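PDB 5JIP: cortical-lytic enzyme from Clostridium perfringens, which is a family 25 glycoside hydrolase, a muramidase that takes part in hydrolysing the peptidoglycan cortex during spore germination. Local coordinates for residues M230-V235 / I300-I305; I226-P231 / E256-G261; T142-M147 / T306-K311; V249-N254 / R276-I281; S35-L40 / G106-V111. All blocks are in the same frame, centred on the assembly; numbering follows the deposited sequence.

Interaction 1: M230-V235 / I300-I305; sequences MPPSAV and IEAFDI. With MG (magnesium ion), chain E.
Asp304 OD2 is gripped by a single bond, but a strong one: it binds the magnesium ion at 2.1 Å. Asp304 ends strand 296-304 of a C-terminal domain whose three- and four-stranded antiparallel sheets follow the fibronectin type III topology; residues 230-235 form the extended, proline-rich lead-in to that domain. Met230 O takes a neighbouring position on the metal at 2.0 Å, so the ion bonds backbone to side chain where the two oxygens alone would repel. The carboxylate is fixed at its other oxygen too, because OD1 is hydrogen-bonded to Asp308 N. Beyond the metal the contact turns apolar. Pro232 lays its ring along the strand, CB against Ala302 CB at 3.9 Å and CD over the Asp304 carboxylate. Val235 points its CB at Ile300 CG2, 3.6 Å away. The two segments run roughly antiparallel without a direct hydrogen bond; instead one water accepts from Val235 N at 2.9 Å and donates to Ile300 O at 2.9 Å.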
# COMPACT_ATOMS: atom_id res chain seq x y z
N MET A 230 -2.70 -2.19 14.44
CA MET A 230 -1.88 -3.39 14.60
C MET A 230 -1.17 -3.81 13.31
O MET A 230 -1.66 -3.54 12.21
CB MET A 230 -2.73 -4.57 15.06
CG MET A 230 -3.51 -4.28 16.30
SD MET A 230 -4.33 -5.74 16.99
CE MET A 230 -5.39 -6.29 15.65
N PRO A 231 -0.04 -4.51 13.40
CA PRO A 231 0.49 -5.18 12.22
C PRO A 231 -0.49 -6.24 11.73
O PRO A 231 -1.26 -6.82 12.53
CB PRO A 231 1.79 -5.81 12.73
CG PRO A 231 2.10 -5.07 14.00
CD PRO A 231 0.80 -4.76 14.58
N PRO A 232 -0.45 -6.56 10.45
CA PRO A 232 -1.25 -7.68 9.95
C PRO A 232 -0.79 -8.99 10.54
O PRO A 232 0.35 -9.14 11.01
CB PRO A 232 -1.02 -7.67 8.44
CG PRO A 232 0.07 -6.79 8.20
CD PRO A 232 0.45 -6.03 9.41
N SER A 233 -1.69 -9.97 10.49
CA SER A 233 -1.40 -11.34 10.90
C SER A 233 -0.46 -12.02 9.91
O SER A 233 -0.28 -11.58 8.76
CB SER A 233 -2.68 -12.17 10.98
OG SER A 233 -3.59 -11.66 11.94
N ALA A 234 0.14 -13.11 10.36
CA ALA A 234 0.90 -13.96 9.46
C ALA A 234 -0.01 -14.46 8.33
O ALA A 234 -1.22 -14.63 8.50
CB ALA A 234 1.50 -15.15 10.19
N VAL A 235 0.60 -14.69 7.18
CA VAL A 235 -0.14 -15.23 6.05
C VAL A 235 -0.48 -16.70 6.32
O VAL A 235 0.31 -17.43 6.92
CB VAL A 235 0.69 -15.07 4.76
CG1 VAL A 235 -0.01 -15.71 3.54
CG2 VAL A 235 1.02 -13.56 4.51
N ILE A 300 6.82 -15.42 3.18
CA ILE A 300 5.97 -14.30 2.82
C ILE A 300 5.62 -13.50 4.07
O ILE A 300 5.51 -14.05 5.17
CB ILE A 300 4.71 -14.81 2.09
CG1 ILE A 300 3.93 -13.66 1.46
CG2 ILE A 300 3.85 -15.62 3.07
CD1 ILE A 300 2.79 -14.09 0.57
N GLU A 301 5.43 -12.19 3.87
CA GLU A 301 4.90 -11.30 4.89
C GLU A 301 3.81 -10.42 4.28
O GLU A 301 3.93 -9.96 3.13
CB GLU A 301 6.01 -10.42 5.50
CG GLU A 301 6.66 -9.45 4.49
CD GLU A 301 7.94 -8.82 4.99
OE1 GLU A 301 8.44 -9.22 6.07
OE2 GLU A 301 8.48 -7.92 4.27
N ALA A 302 2.75 -10.19 5.04
CA ALA A 302 1.81 -9.14 4.71
C ALA A 302 2.31 -7.81 5.26
O ALA A 302 3.11 -7.76 6.19
CB ALA A 302 0.43 -9.46 5.28
N PHE A 303 1.83 -6.71 4.66
CA PHE A 303 2.06 -5.40 5.27
C PHE A 303 0.82 -4.54 5.07
O PHE A 303 0.01 -4.80 4.18
CB PHE A 303 3.33 -4.68 4.72
CG PHE A 303 3.37 -4.47 3.22
CD1 PHE A 303 2.78 -3.35 2.64
CD2 PHE A 303 4.05 -5.36 2.41
CE1 PHE A 303 2.84 -3.15 1.26
CE2 PHE A 303 4.13 -5.16 1.05
CZ PHE A 303 3.52 -4.07 0.46
N ASP A 304 0.66 -3.55 5.95
CA ASP A 304 -0.55 -2.75 5.98
C ASP A 304 -0.25 -1.32 5.52
O ASP A 304 0.88 -0.97 5.18
CB ASP A 304 -1.22 -2.82 7.36
CG ASP A 304 -0.37 -2.23 8.48
OD1 ASP A 304 0.61 -1.50 8.22
OD2 ASP A 304 -0.72 -2.50 9.65
N ILE A 305 -1.31 -0.50 5.45
CA ILE A 305 -1.20 0.81 4.81
C ILE A 305 -0.15 1.68 5.47
O ILE A 305 0.52 2.46 4.79
CB ILE A 305 -2.58 1.49 4.80
CG1 ILE A 305 -3.48 0.71 3.85
CG2 ILE A 305 -2.47 2.95 4.35
CD1 ILE A 305 -4.95 1.16 3.88
MG MG E . -2.55 -2.58 10.64
O HOH W 1 3.46 -14.12 7.27
O HOH W 2 -1.87 -0.70 11.32
O HOH W 3 -3.08 -4.52 9.96

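Interaction 2: I226-P231 / E256-G261; sequences IDSLMP and EDDLNG. With MG (magnesium ion), chain E.
Metal coordination dominates here. Asp227 O binds the magnesium ion at 2.2 Å and Asp258 OD2 at 2.0 Å, with Met230 O, Asp304 and two waters making up six oxygen ligands in an octahedral array. Asp258 reaches the ion because CG sits between backbone N and carbonyl carbon (chi1 64°), while its second oxygen, OD1, accepts a 2.6 Å hydrogen bond from one metal-bound water. Hydrogen bonds set the loops in place. Met230 N donates to Asp227 O within the 3-10 turn, so that carbonyl serves both turn and metal. Across the contact, Asp257 N gives a nearly straight bond (163°) to the anti lone pair of Asp227 OD2, 3.1 Å away. Like charges also meet: Asp257 OD2 lies 3.3 Å from Asp227 OD2, its own partner being Ser225 OG. A type I turn from Glu256 to Leu259 presents this acidic group, and the whole is a magnesium site clamping the interdomain linker to a loop of the fibronectin type III-like domain.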
# COMPACT_ATOMS: atom_id res chain seq x y z
N ILE A 226 -9.75 -2.10 14.26
CA ILE A 226 -8.63 -2.39 15.15
C ILE A 226 -7.39 -2.74 14.34
O ILE A 226 -6.26 -2.54 14.79
CB ILE A 226 -9.02 -3.52 16.13
CG1 ILE A 226 -7.90 -3.78 17.12
CG2 ILE A 226 -9.34 -4.80 15.39
CD1 ILE A 226 -7.71 -2.61 18.13
N ASP A 227 -7.57 -3.28 13.13
CA ASP A 227 -6.45 -3.64 12.29
C ASP A 227 -5.56 -2.44 12.00
O ASP A 227 -4.34 -2.60 11.86
CB ASP A 227 -6.95 -4.25 10.97
CG ASP A 227 -7.80 -5.51 11.16
OD1 ASP A 227 -7.68 -6.16 12.18
OD2 ASP A 227 -8.59 -5.83 10.24
N SER A 228 -6.13 -1.23 11.97
CA SER A 228 -5.36 -0.03 11.64
C SER A 228 -4.42 0.39 12.77
O SER A 228 -3.62 1.29 12.57
CB SER A 228 -6.30 1.11 11.30
OG SER A 228 -6.99 0.81 10.09
N LEU A 229 -4.53 -0.21 13.96
CA LEU A 229 -3.58 0.02 15.04
C LEU A 229 -2.51 -1.05 15.12
O LEU A 229 -1.50 -0.84 15.83
CB LEU A 229 -4.32 0.08 16.39
CG LEU A 229 -5.30 1.25 16.60
CD1 LEU A 229 -5.99 1.13 17.95
CD2 LEU A 229 -4.55 2.60 16.47
N MET A 230 -2.70 -2.19 14.44
CA MET A 230 -1.88 -3.39 14.60
C MET A 230 -1.17 -3.81 13.31
O MET A 230 -1.66 -3.54 12.21
CB MET A 230 -2.73 -4.57 15.06
CG MET A 230 -3.51 -4.28 16.30
SD MET A 230 -4.33 -5.74 16.99
CE MET A 230 -5.39 -6.29 15.65
N PRO A 231 -0.04 -4.51 13.40
CA PRO A 231 0.49 -5.18 12.22
C PRO A 231 -0.49 -6.24 11.73
O PRO A 231 -1.26 -6.82 12.53
CB PRO A 231 1.79 -5.81 12.73
CG PRO A 231 2.10 -5.07 14.00
CD PRO A 231 0.80 -4.76 14.58
N GLU A 256 -7.19 -8.27 6.75
CA GLU A 256 -7.20 -6.99 7.46
C GLU A 256 -7.78 -5.88 6.62
O GLU A 256 -7.52 -5.77 5.41
CB GLU A 256 -5.79 -6.62 7.91
CG GLU A 256 -5.25 -7.45 9.03
CD GLU A 256 -4.58 -8.72 8.55
OE1 GLU A 256 -4.36 -8.89 7.33
OE2 GLU A 256 -4.25 -9.55 9.41
N ASP A 257 -8.54 -5.00 7.28
CA ASP A 257 -9.14 -3.87 6.60
C ASP A 257 -8.09 -2.93 6.05
O ASP A 257 -8.34 -2.24 5.06
CB ASP A 257 -10.07 -3.11 7.56
CG ASP A 257 -11.16 -3.99 8.10
OD1 ASP A 257 -11.86 -4.60 7.27
OD2 ASP A 257 -11.30 -4.12 9.35
N ASP A 258 -6.91 -2.89 6.66
CA ASP A 258 -5.85 -2.00 6.23
C ASP A 258 -4.76 -2.73 5.47
O ASP A 258 -3.64 -2.22 5.36
CB ASP A 258 -5.25 -1.26 7.43
CG ASP A 258 -4.57 -2.20 8.41
OD1 ASP A 258 -4.87 -3.43 8.39
OD2 ASP A 258 -3.76 -1.73 9.25
N LEU A 259 -5.05 -3.95 4.99
CA LEU A 259 -4.07 -4.70 4.22
C LEU A 259 -3.63 -3.90 3.00
O LEU A 259 -4.44 -3.27 2.31
CB LEU A 259 -4.67 -6.02 3.78
CG LEU A 259 -3.74 -6.94 3.00
CD1 LEU A 259 -2.65 -7.48 3.88
CD2 LEU A 259 -4.59 -8.04 2.41
N ASN A 260 -2.33 -3.91 2.74
CA ASN A 260 -1.81 -3.19 1.61
C ASN A 260 -0.95 -4.02 0.66
O ASN A 260 -0.73 -3.57 -0.46
CB ASN A 260 -1.01 -1.98 2.08
CG ASN A 260 -1.27 -0.79 1.22
OD1 ASN A 260 -2.20 -0.80 0.42
ND2 ASN A 260 -0.45 0.26 1.37
N GLY A 261 -0.49 -5.20 1.05
CA GLY A 261 0.23 -6.05 0.13
C GLY A 261 1.05 -7.10 0.85
O GLY A 261 0.92 -7.31 2.05
MG MG E . -2.55 -2.58 10.64
O HOH W 3 -3.08 -4.52 9.96
O HOH W 2 -1.87 -0.70 11.32

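Interaction 3: T142-M147 / T306-K311; sequences TRRRLM and TGDFSK
Helix 124-142 ends at Thr142, and Arg143 turns the chain with a left-handed backbone (phi 57°) before residues 144-146 extend past the loop 306-311. That loop bends at Gly307, also at positive phi, and brings the CA atoms of Arg144 and Asp308 to 6.0 Å. Thr142 OG1 accepts from Arg144 N in an ST turn that braces the helix exit. Asp308 is the hub: the syn lone pair of its OD1 takes a straight bond (168°) from Arg145 N at 3.1 Å, and a water bridges that same oxygen to Arg143 O and Phe309 N. The salt bridge from Arg144 NE to Asp308 OD1 is long, 3.7 Å, and a second water joins NE to OD2; the far end of Arg144 is held by Gly106 O. Arg145 bends at chi2 and chi3 so that NH1 meets a lone pair of Thr306 O at 2.9 Å, the carbonyl lying in the guanidinium plane. Arg143, extended, lays its guanidinium flat on the Phe309 ring, centres 3.5 Å apart and planes at 9°, while NH1 pairs with Glu301. The Arg145 N-H, the waters and the nearby Arg144 charge would favour an ionised Asp308, which is also a second-shell neighbour of the magnesium site.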
# COMPACT_ATOMS: atom_id res chain seq x y z
N THR A 142 13.35 -1.76 15.53
CA THR A 142 12.24 -2.67 15.74
C THR A 142 11.51 -3.06 14.46
O THR A 142 10.83 -4.07 14.46
CB THR A 142 11.20 -2.05 16.68
OG1 THR A 142 10.59 -0.91 16.04
CG2 THR A 142 11.85 -1.67 18.00
N ARG A 143 11.69 -2.32 13.36
CA ARG A 143 10.86 -2.45 12.17
C ARG A 143 9.37 -2.23 12.47
O ARG A 143 8.52 -2.68 11.71
CB ARG A 143 11.08 -3.80 11.47
CG ARG A 143 10.82 -3.74 9.96
CD ARG A 143 10.75 -5.12 9.34
NE ARG A 143 10.62 -5.06 7.89
CZ ARG A 143 10.17 -6.06 7.14
NH1 ARG A 143 9.80 -7.20 7.69
NH2 ARG A 143 10.09 -5.92 5.83
N ARG A 144 9.06 -1.57 13.59
CA ARG A 144 7.70 -1.20 13.96
C ARG A 144 7.52 0.30 13.86
O ARG A 144 8.34 1.07 14.36
CB ARG A 144 7.35 -1.63 15.40
CG ARG A 144 7.23 -3.12 15.62
CD ARG A 144 6.00 -3.68 14.98
NE ARG A 144 4.76 -3.08 15.51
CZ ARG A 144 4.08 -3.51 16.57
NH1 ARG A 144 4.47 -4.56 17.29
NH2 ARG A 144 2.96 -2.88 16.92
N ARG A 145 6.40 0.71 13.28
CA ARG A 145 5.99 2.11 13.31
C ARG A 145 5.73 2.61 14.73
O ARG A 145 5.10 1.94 15.55
CB ARG A 145 4.71 2.32 12.51
CG ARG A 145 4.77 2.01 11.04
CD ARG A 145 5.80 2.84 10.28
NE ARG A 145 5.84 4.26 10.60
CZ ARG A 145 5.08 5.20 10.05
NH1 ARG A 145 4.13 4.88 9.19
NH2 ARG A 145 5.25 6.48 10.38
N LEU A 146 6.19 3.83 14.98
CA LEU A 146 6.00 4.54 16.24
C LEU A 146 4.89 5.58 16.10
O LEU A 146 4.95 6.43 15.21
CB LEU A 146 7.31 5.21 16.65
CG LEU A 146 7.31 5.98 17.96
CD1 LEU A 146 7.14 5.02 19.13
CD2 LEU A 146 8.58 6.80 18.11
N MET A 147 3.90 5.52 16.98
CA MET A 147 2.85 6.54 17.05
C MET A 147 3.24 7.62 18.06
O MET A 147 3.87 7.32 19.08
CB MET A 147 1.49 5.92 17.43
CG MET A 147 0.37 6.93 17.65
SD MET A 147 -1.28 6.31 17.28
CE MET A 147 -1.52 5.16 18.61
N THR A 306 0.03 1.57 6.78
CA THR A 306 0.99 2.44 7.45
C THR A 306 2.34 1.77 7.63
O THR A 306 3.21 2.33 8.28
CB THR A 306 0.41 2.97 8.78
OG1 THR A 306 -0.24 1.92 9.50
CG2 THR A 306 -0.64 4.05 8.49
N GLY A 307 2.56 0.61 7.02
CA GLY A 307 3.91 0.10 6.87
C GLY A 307 4.40 -0.84 7.95
O GLY A 307 5.62 -1.00 8.10
N ASP A 308 3.50 -1.47 8.70
CA ASP A 308 3.85 -2.60 9.55
C ASP A 308 3.67 -3.92 8.83
O ASP A 308 2.84 -4.06 7.92
CB ASP A 308 3.03 -2.60 10.84
CG ASP A 308 3.54 -1.59 11.86
OD1 ASP A 308 4.74 -1.59 12.15
OD2 ASP A 308 2.74 -0.77 12.35
N PHE A 309 4.45 -4.90 9.27
CA PHE A 309 4.53 -6.23 8.66
C PHE A 309 4.06 -7.32 9.61
O PHE A 309 4.08 -7.16 10.83
CB PHE A 309 5.95 -6.53 8.26
CG PHE A 309 6.56 -5.47 7.42
CD1 PHE A 309 7.16 -4.37 8.02
CD2 PHE A 309 6.48 -5.52 6.05
CE1 PHE A 309 7.72 -3.36 7.24
CE2 PHE A 309 7.01 -4.49 5.28
CZ PHE A 309 7.62 -3.42 5.88
N SER A 310 3.65 -8.44 9.01
CA SER A 310 3.49 -9.70 9.73
C SER A 310 4.66 -9.90 10.66
O SER A 310 5.81 -9.78 10.25
CB SER A 310 3.41 -10.89 8.75
OG SER A 310 2.38 -10.72 7.79
N LYS A 311 4.37 -10.23 11.93
CA LYS A 311 5.47 -10.44 12.87
C LYS A 311 6.37 -11.57 12.41
O LYS A 311 7.60 -11.47 12.51
CB LYS A 311 4.91 -10.74 14.26
CG LYS A 311 5.99 -10.81 15.34
CD LYS A 311 5.36 -11.10 16.73
CE LYS A 311 6.42 -11.13 17.83
NZ LYS A 311 7.19 -12.39 17.80
O HOH W 4 6.12 -4.03 11.53
O HOH W 5 7.56 -0.68 10.03
O HOH W 6 3.85 -0.48 15.03
O HOH W 7 0.92 -1.56 15.01

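Interaction 4: V249-N254 / R276-I281; sequences VNWTAN and RKATKI
Trp251 is consistent with the conserved core tryptophan of the second strand (strand B) of fibronectin type III domains, the fold whose topology strands 246-250 and 280-284 follow. From CB, a chi1 of 55° puts CG in the crowded position between backbone N and carbonyl carbon, folding the ring back across the opposite chain. CD2 lies 3.7 Å from Thr279 O. NE1 makes only a weak hydrogen bond to Ala278 O, 3.3 Å away and bent to 122°. CE2 meets Thr279 CA, which sits over the face of the five-membered ring as a CH-pi contact, and at the far end CH2 rests 3.6 Å from Lys280 N. The ring thus lies on peptide backbone for most of its length, while Ile300 and Tyr262 bring it into contact with the other sheet of the sandwich. The strands themselves are antiparallel: Val249 and Ile281 form a hydrogen-bonded pair, bonded N to O both ways at 3.0 Å, and Asn250 faces Lys280 as a non-hydrogen-bonded pair. Trp251 N then donates to Thr279 O at 2.9 Å, the donor standing above the carbonyl plane. Extended, Lys280 instead reaches Asp132 and Asp136 of the second subunit. On the sheet face away from Lys280, Ile281 CG2 touches Val249 CB at 3.9 Å and the CZ3 corner of Trp251 at 4.0 Å.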
# COMPACT_ATOMS: atom_id res chain seq x y z
N VAL A 249 3.64 -19.87 -6.48
CA VAL A 249 3.34 -19.66 -5.06
C VAL A 249 1.93 -19.12 -4.92
O VAL A 249 1.51 -18.25 -5.69
CB VAL A 249 4.36 -18.71 -4.40
CG1 VAL A 249 4.13 -18.63 -2.89
CG2 VAL A 249 5.80 -19.14 -4.71
N ASN A 250 1.20 -19.62 -3.93
CA ASN A 250 -0.14 -19.09 -3.69
C ASN A 250 -0.42 -19.11 -2.20
O ASN A 250 0.28 -19.78 -1.42
CB ASN A 250 -1.22 -19.86 -4.48
CG ASN A 250 -1.50 -21.23 -3.90
OD1 ASN A 250 -0.71 -22.16 -4.05
ND2 ASN A 250 -2.65 -21.37 -3.28
N TRP A 251 -1.43 -18.35 -1.80
CA TRP A 251 -1.77 -18.23 -0.38
C TRP A 251 -3.22 -17.79 -0.23
O TRP A 251 -3.86 -17.33 -1.18
CB TRP A 251 -0.80 -17.26 0.33
CG TRP A 251 -0.72 -15.88 -0.28
CD1 TRP A 251 -1.49 -14.81 0.04
CD2 TRP A 251 0.18 -15.44 -1.31
NE1 TRP A 251 -1.12 -13.71 -0.73
CE2 TRP A 251 -0.11 -14.08 -1.57
CE3 TRP A 251 1.18 -16.07 -2.04
CZ2 TRP A 251 0.58 -13.33 -2.53
CZ3 TRP A 251 1.88 -15.32 -2.99
CH2 TRP A 251 1.57 -13.96 -3.23
N THR A 252 -3.73 -17.94 0.99
CA THR A 252 -5.02 -17.38 1.35
C THR A 252 -4.89 -15.89 1.55
O THR A 252 -3.93 -15.42 2.16
CB THR A 252 -5.54 -18.03 2.63
OG1 THR A 252 -5.65 -19.44 2.44
CG2 THR A 252 -6.90 -17.43 3.03
N ALA A 253 -5.89 -15.15 1.06
CA ALA A 253 -5.85 -13.70 1.23
C ALA A 253 -5.92 -13.34 2.70
O ALA A 253 -6.74 -13.88 3.46
CB ALA A 253 -6.99 -13.03 0.48
N ASN A 254 -5.02 -12.45 3.13
CA ASN A 254 -5.18 -11.83 4.44
C ASN A 254 -6.46 -11.02 4.47
O ASN A 254 -6.96 -10.59 3.44
CB ASN A 254 -3.99 -10.92 4.78
CG ASN A 254 -2.90 -11.62 5.54
OD1 ASN A 254 -2.37 -12.66 5.13
ND2 ASN A 254 -2.54 -11.04 6.69
N ARG A 276 -2.81 -5.69 -2.41
CA ARG A 276 -3.63 -6.21 -1.31
C ARG A 276 -4.56 -7.35 -1.73
O ARG A 276 -4.88 -8.21 -0.89
CB ARG A 276 -4.44 -5.09 -0.69
CG ARG A 276 -5.43 -4.49 -1.64
CD ARG A 276 -6.15 -3.28 -1.05
NE ARG A 276 -5.27 -2.13 -0.84
CZ ARG A 276 -5.71 -0.94 -0.42
NH1 ARG A 276 -4.86 0.07 -0.22
NH2 ARG A 276 -7.02 -0.76 -0.19
N LYS A 277 -5.02 -7.37 -2.97
CA LYS A 277 -5.93 -8.45 -3.41
C LYS A 277 -5.20 -9.69 -3.94
O LYS A 277 -5.87 -10.69 -4.26
CB LYS A 277 -6.87 -7.94 -4.49
CG LYS A 277 -7.88 -6.92 -4.01
CD LYS A 277 -8.77 -6.50 -5.17
CE LYS A 277 -9.87 -5.54 -4.72
NZ LYS A 277 -9.36 -4.40 -3.92
N ALA A 278 -3.87 -9.66 -4.01
CA ALA A 278 -3.11 -10.74 -4.60
C ALA A 278 -3.13 -11.99 -3.73
O ALA A 278 -3.18 -11.92 -2.50
CB ALA A 278 -1.66 -10.32 -4.81
N THR A 279 -3.11 -13.15 -4.40
CA THR A 279 -3.01 -14.45 -3.74
C THR A 279 -2.01 -15.37 -4.42
O THR A 279 -1.94 -16.57 -4.07
CB THR A 279 -4.40 -15.13 -3.66
OG1 THR A 279 -4.92 -15.36 -4.97
CG2 THR A 279 -5.38 -14.26 -2.89
N LYS A 280 -1.21 -14.88 -5.36
CA LYS A 280 -0.23 -15.72 -6.03
C LYS A 280 0.87 -14.88 -6.67
O LYS A 280 0.72 -13.68 -6.87
CB LYS A 280 -0.92 -16.60 -7.08
CG LYS A 280 -1.63 -15.82 -8.18
CD LYS A 280 -2.30 -16.74 -9.15
CE LYS A 280 -3.26 -15.98 -10.08
NZ LYS A 280 -3.81 -16.90 -11.10
N ILE A 281 1.99 -15.54 -6.95
CA ILE A 281 3.09 -14.97 -7.71
C ILE A 281 3.79 -16.13 -8.42
O ILE A 281 3.89 -17.24 -7.88
CB ILE A 281 4.09 -14.18 -6.82
CG1 ILE A 281 5.15 -13.50 -7.69
CG2 ILE A 281 4.75 -15.10 -5.83
CD1 ILE A 281 6.19 -12.62 -6.94

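Interaction 5: S35-L40 / G106-V111; sequences SDFIYL and GDLFPV
One hydrogen bond crosses an otherwise apolar contact. Tyr39 OH donates to Phe109 O over 2.7 Å, and the geometry is favourable on both sides: the hydroxyl approaches in the carbonyl plane along a lone pair (129° at the oxygen), while the carbonyl lies at the edge of the ring, in its plane. Both residues are buried, so the bond satisfies a phenol hydroxyl inside the protein and fixes how the ring is rotated. To get there Tyr39 adopts a chi1 of -96°, away from the usual staggered positions. CH-pi contact comes from Leu108, whose CD1 stands over one ring face, 3.7 Å from the centroid and 20° off the normal, displaced toward the rim on the CE2 side. Van der Waals packing completes the contact. Leu108 CB presses on Tyr39 OH at 3.3 Å, and its CD1 also reaches Phe37 CB at 3.8 Å, so one leucine spans two residues of segment 35-40. Val111 CG2 crosses at about a right angle to meet Tyr39 CE1, 3.5 Å away. Met147 and Trp176, from further strands, also pack on the tyrosine. Strands 38-44 and 111-113 each run parallel to 70-75, which separates them, and their leading ends are bridged here: a core contact at the N-terminal end of the strands in the beta/alpha barrel of the family 25 catalytic domain.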
# COMPACT_ATOMS: atom_id res chain seq x y z
N SER A 35 -13.91 -2.78 25.58
CA SER A 35 -12.80 -2.04 24.99
C SER A 35 -12.26 -2.79 23.78
O SER A 35 -12.03 -4.00 23.85
CB SER A 35 -11.69 -1.82 26.01
OG SER A 35 -12.18 -1.12 27.15
N ASP A 36 -12.05 -2.07 22.67
CA ASP A 36 -11.42 -2.66 21.49
C ASP A 36 -9.92 -2.78 21.64
O ASP A 36 -9.29 -3.61 20.97
CB ASP A 36 -11.73 -1.82 20.26
CG ASP A 36 -13.20 -1.75 19.95
OD1 ASP A 36 -13.79 -2.79 19.59
OD2 ASP A 36 -13.77 -0.66 20.05
N PHE A 37 -9.33 -1.97 22.50
CA PHE A 37 -7.89 -1.95 22.69
C PHE A 37 -7.63 -1.35 24.06
O PHE A 37 -8.49 -0.66 24.62
CB PHE A 37 -7.17 -1.13 21.60
CG PHE A 37 -7.65 0.31 21.51
CD1 PHE A 37 -7.19 1.28 22.40
CD2 PHE A 37 -8.60 0.67 20.57
CE1 PHE A 37 -7.65 2.58 22.33
CE2 PHE A 37 -9.05 1.97 20.50
CZ PHE A 37 -8.58 2.93 21.38
N ILE A 38 -6.44 -1.62 24.59
CA ILE A 38 -5.97 -0.96 25.81
C ILE A 38 -4.52 -0.53 25.61
O ILE A 38 -3.66 -1.34 25.25
CB ILE A 38 -6.04 -1.88 27.06
CG1 ILE A 38 -7.49 -2.26 27.36
CG2 ILE A 38 -5.41 -1.20 28.27
CD1 ILE A 38 -7.59 -3.35 28.39
N TYR A 39 -4.24 0.74 25.91
CA TYR A 39 -2.87 1.24 26.01
C TYR A 39 -2.40 1.30 27.46
O TYR A 39 -3.16 1.64 28.36
CB TYR A 39 -2.74 2.63 25.37
CG TYR A 39 -2.25 2.55 23.94
CD1 TYR A 39 -0.92 2.24 23.65
CD2 TYR A 39 -3.11 2.76 22.88
CE1 TYR A 39 -0.47 2.16 22.34
CE2 TYR A 39 -2.67 2.67 21.57
CZ TYR A 39 -1.37 2.37 21.30
OH TYR A 39 -1.01 2.28 19.97
N LEU A 40 -1.13 0.92 27.67
CA LEU A 40 -0.47 0.90 28.98
C LEU A 40 0.79 1.75 28.93
O LEU A 40 1.48 1.80 27.91
CB LEU A 40 -0.04 -0.52 29.37
CG LEU A 40 -1.08 -1.64 29.22
CD1 LEU A 40 -0.41 -3.01 29.42
CD2 LEU A 40 -2.23 -1.41 30.19
N GLY A 106 4.38 -5.27 21.17
CA GLY A 106 2.98 -5.02 21.46
C GLY A 106 2.09 -5.28 20.25
O GLY A 106 2.55 -5.41 19.12
N ASP A 107 0.78 -5.35 20.52
CA ASP A 107 -0.18 -5.50 19.44
C ASP A 107 -0.42 -4.17 18.72
O ASP A 107 -0.51 -4.13 17.49
CB ASP A 107 -1.51 -6.01 19.98
CG ASP A 107 -1.34 -7.25 20.83
OD1 ASP A 107 -0.57 -8.13 20.42
OD2 ASP A 107 -2.03 -7.32 21.88
N LEU A 108 -0.57 -3.09 19.48
CA LEU A 108 -0.82 -1.78 18.90
C LEU A 108 0.51 -1.06 18.68
O LEU A 108 1.55 -1.48 19.21
CB LEU A 108 -1.69 -0.95 19.82
CG LEU A 108 -2.76 -1.70 20.59
CD1 LEU A 108 -3.41 -0.78 21.64
CD2 LEU A 108 -3.80 -2.22 19.61
N PHE A 109 0.45 0.03 17.89
CA PHE A 109 1.61 0.90 17.70
C PHE A 109 2.25 1.18 19.05
O PHE A 109 1.58 1.71 19.95
CB PHE A 109 1.26 2.28 17.09
CG PHE A 109 0.70 2.27 15.70
CD1 PHE A 109 1.50 1.97 14.60
CD2 PHE A 109 -0.60 2.69 15.47
CE1 PHE A 109 0.97 2.01 13.33
CE2 PHE A 109 -1.13 2.75 14.21
CZ PHE A 109 -0.36 2.42 13.14
N PRO A 110 3.53 0.93 19.22
CA PRO A 110 4.25 1.56 20.32
C PRO A 110 4.11 3.08 20.22
O PRO A 110 4.02 3.63 19.12
CB PRO A 110 5.70 1.10 20.12
CG PRO A 110 5.60 -0.10 19.23
CD PRO A 110 4.43 0.16 18.34
N VAL A 111 4.05 3.75 21.37
CA VAL A 111 3.74 5.17 21.42
C VAL A 111 4.83 5.93 22.18
O VAL A 111 5.28 5.50 23.25
CB VAL A 111 2.36 5.41 22.07
CG1 VAL A 111 2.16 6.85 22.50
CG2 VAL A 111 1.26 5.00 21.12

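Overall arrangement
Read from the N terminus, interaction 5 closes first, a loop wholly within the barrel that is complete before any other contact opens. Residue 142 then opens the widest loop, which interaction 3 closes at 306-311, tying the barrel to the C-terminal domain. Interactions 1, 2 and 4 lie inside it. Interactions 1 and 2 leave from one linker, sharing Met230 and Pro231, and reach neighbouring strands, 296-304 and 259-266, around one magnesium ion. Interaction 4, joining strands 246-250 and 280-284, nests within interaction 1 but crosses interaction 2. The linker is tied back to the barrel by Leu229 O and Phe109 N, while Arg144 NH1 to Gly106 O joins the barrel loops of interactions 3 and 5.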